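Side-chain contact in probable transcriptional regulator, LysR family protein (Rhodococcus sp., PDB 2QL3), which probably acts as a DNA-binding transcriptional regulator of the LysR family, here represented by its C-terminal substrate-binding (effector) domain: residues Gln49-Glu54 against Pro67-Val72. Residues are numbered along the deposited sequence; the frame is centred on the assembly and turned at random.
Sequences QLEGGE and PEWQTV
Methyl CD2 of L50 sits squarely over one face of the W69 indole: it stands 3.4 Å from the centroid of the six-membered ring and only 14° off the ring normal, the geometry of a CH-pi contact. L50 CD2 is also 3.4 Å from W69 CE2, whereas L50 CB comes no closer than 4.0 Å to W69 CZ2, which identifies the branch tip as the touching group. With CG roughly anti to the backbone N (chi1 -158°), the leucine branch is directed at the ring, and chi2 sets which methyl meets it; both residues are buried. The H189 ring also meets the indole, their planes inclined at about 50°. Toward solvent the contact slackens. E51 bends at chi2, and its OE2 lies at the indole edge 3.6 Å from W69 NE1, a loose approach that makes no hydrogen bond. E51 OE2 lies 3.5 Å from E68 OE1, a pairing of like charges that may raise the proton affinity of one carboxylate, unless other neighbours offset it. Replacing W69 with an alanine would probably leave the L50 methyl without its aromatic face and open a gap beneath the helix end. Beyond E51, the positive phi of G53, with bonds from E54 N to Q49 O and, weakly, G53 N to L50 O, marks a Schellman motif ending helix 43-51. The arrangement is a helix C-terminus packed on the start of strand 69-84, within the periplasmic-binding-protein-like alpha/beta fold of LysR effector domains.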
loop_
_atom_site.group_PDB
_atom_site.type_symbol
_atom_site.label_atom_id
_atom_site.label_comp_id
_atom_site.label_asym_id
_atom_site.label_seq_id
_atom_site.Cartn_x
_atom_site.Cartn_y
_atom_site.Cartn_z
ATOM N N GLN A 49 -8.098 -16.863 -9.999
ATOM C CA GLN A 49 -7.107 -17.795 -9.473
ATOM C C GLN A 49 -7.754 -18.878 -8.610
ATOM O O GLN A 49 -7.501 -20.093 -8.828
ATOM C CB GLN A 49 -5.964 -17.017 -8.762
ATOM C CG GLN A 49 -5.139 -16.249 -9.783
ATOM C CD GLN A 49 -4.312 -15.062 -9.217
ATOM O OE1 GLN A 49 -4.051 -14.080 -9.933
ATOM N NE2 GLN A 49 -3.878 -15.174 -7.980
ATOM N N LEU A 50 -8.618 -18.480 -7.682
ATOM C CA LEU A 50 -9.372 -19.456 -6.868
ATOM C C LEU A 50 -10.218 -20.441 -7.702
ATOM O O LEU A 50 -10.217 -21.649 -7.448
ATOM C CB LEU A 50 -10.245 -18.775 -5.807
ATOM C CG LEU A 50 -10.684 -19.618 -4.568
ATOM C CD1 LEU A 50 -9.543 -19.994 -3.649
ATOM C CD2 LEU A 50 -11.692 -18.859 -3.708
ATOM N N GLU A 51 -10.946 -19.948 -8.700
ATOM C CA GLU A 51 -11.721 -20.851 -9.580
ATOM C C GLU A 51 -10.825 -21.864 -10.276
ATOM O O GLU A 51 -11.235 -23.018 -10.466
ATOM C CB GLU A 51 -12.548 -20.114 -10.655
ATOM C CG GLU A 51 -13.755 -19.338 -10.150
ATOM C CD GLU A 51 -14.962 -20.198 -9.824
ATOM O OE1 GLU A 51 -15.164 -21.291 -10.446
ATOM O OE2 GLU A 51 -15.733 -19.752 -8.914
ATOM N N GLY A 52 -9.645 -21.438 -10.714
ATOM C CA GLY A 52 -8.774 -22.363 -11.460
ATOM C C GLY A 52 -7.823 -23.247 -10.645
ATOM O O GLY A 52 -6.964 -23.946 -11.222
ATOM N N GLY A 53 -7.937 -23.179 -9.313
ATOM C CA GLY A 53 -7.143 -23.977 -8.413
ATOM C C GLY A 53 -5.746 -23.470 -8.134
ATOM O O GLY A 53 -4.909 -24.205 -7.647
ATOM N N GLU A 54 -5.486 -22.220 -8.478
ATOM C CA GLU A 54 -4.174 -21.656 -8.285
ATOM C C GLU A 54 -4.026 -21.236 -6.839
ATOM O O GLU A 54 -2.902 -21.100 -6.359
ATOM C CB GLU A 54 -3.967 -20.415 -9.185
ATOM C CG GLU A 54 -3.811 -20.712 -10.666
ATOM C CD GLU A 54 -3.579 -19.405 -11.460
ATOM O OE1 GLU A 54 -4.523 -18.946 -12.162
ATOM O OE2 GLU A 54 -2.461 -18.832 -11.359
ATOM N N PRO A 67 -21.652 -16.998 -4.689
ATOM C CA PRO A 67 -22.285 -18.067 -3.918
ATOM C C PRO A 67 -21.568 -19.411 -4.008
ATOM O O PRO A 67 -21.892 -20.280 -3.208
ATOM C CB PRO A 67 -23.690 -18.179 -4.552
ATOM C CG PRO A 67 -23.948 -16.863 -5.126
ATOM C CD PRO A 67 -22.600 -16.376 -5.643
ATOM N N GLU A 68 -20.630 -19.601 -4.949
ATOM C CA GLU A 68 -19.916 -20.897 -5.091
ATOM C C GLU A 68 -18.860 -21.097 -3.963
ATOM O O GLU A 68 -18.291 -22.185 -3.826
ATOM C CB GLU A 68 -19.237 -21.031 -6.483
ATOM C CG GLU A 68 -20.167 -21.402 -7.734
ATOM C CD GLU A 68 -19.398 -22.096 -8.917
ATOM O OE1 GLU A 68 -18.715 -21.417 -9.758
ATOM O OE2 GLU A 68 -19.508 -23.347 -9.049
ATOM N N TRP A 69 -18.593 -20.025 -3.196
ATOM C CA TRP A 69 -17.562 -19.989 -2.164
ATOM C C TRP A 69 -18.132 -20.233 -0.785
ATOM O O TRP A 69 -19.080 -19.607 -0.367
ATOM C CB TRP A 69 -16.853 -18.626 -2.183
ATOM C CG TRP A 69 -15.994 -18.392 -3.462
ATOM C CD1 TRP A 69 -16.021 -19.117 -4.645
ATOM C CD2 TRP A 69 -15.069 -17.323 -3.673
ATOM N NE1 TRP A 69 -15.156 -18.568 -5.562
ATOM C CE2 TRP A 69 -14.537 -17.478 -4.990
ATOM C CE3 TRP A 69 -14.619 -16.263 -2.880
ATOM C CZ2 TRP A 69 -13.573 -16.612 -5.510
ATOM C CZ3 TRP A 69 -13.637 -15.411 -3.385
ATOM C CH2 TRP A 69 -13.143 -15.575 -4.703
ATOM N N GLN A 70 -17.563 -21.190 -0.105
ATOM C CA GLN A 70 -17.800 -21.417 1.306
ATOM C C GLN A 70 -16.961 -20.351 2.007
ATOM O O GLN A 70 -15.872 -20.012 1.531
ATOM C CB GLN A 70 -17.283 -22.802 1.653
ATOM C CG GLN A 70 -18.087 -23.936 1.043
ATOM C CD GLN A 70 -19.301 -24.268 1.897
ATOM O OE1 GLN A 70 -19.204 -25.039 2.860
ATOM N NE2 GLN A 70 -20.447 -23.691 1.557
ATOM N N THR A 71 -17.467 -19.805 3.099
ATOM C CA THR A 71 -16.759 -18.752 3.835
ATOM C C THR A 71 -16.909 -19.014 5.346
ATOM O O THR A 71 -17.855 -19.662 5.755
ATOM C CB THR A 71 -17.299 -17.321 3.547
ATOM O OG1 THR A 71 -18.654 -17.235 3.983
ATOM C CG2 THR A 71 -17.189 -16.910 2.040
ATOM N N VAL A 72 -15.974 -18.516 6.154
ATOM C CA VAL A 72 -16.083 -18.574 7.611
ATOM C C VAL A 72 -15.569 -17.202 8.099
ATOM O O VAL A 72 -14.459 -16.802 7.755
ATOM C CB VAL A 72 -15.211 -19.734 8.226
ATOM C CG1 VAL A 72 -15.019 -19.524 9.724
ATOM C CG2 VAL A 72 -15.841 -21.112 8.053
#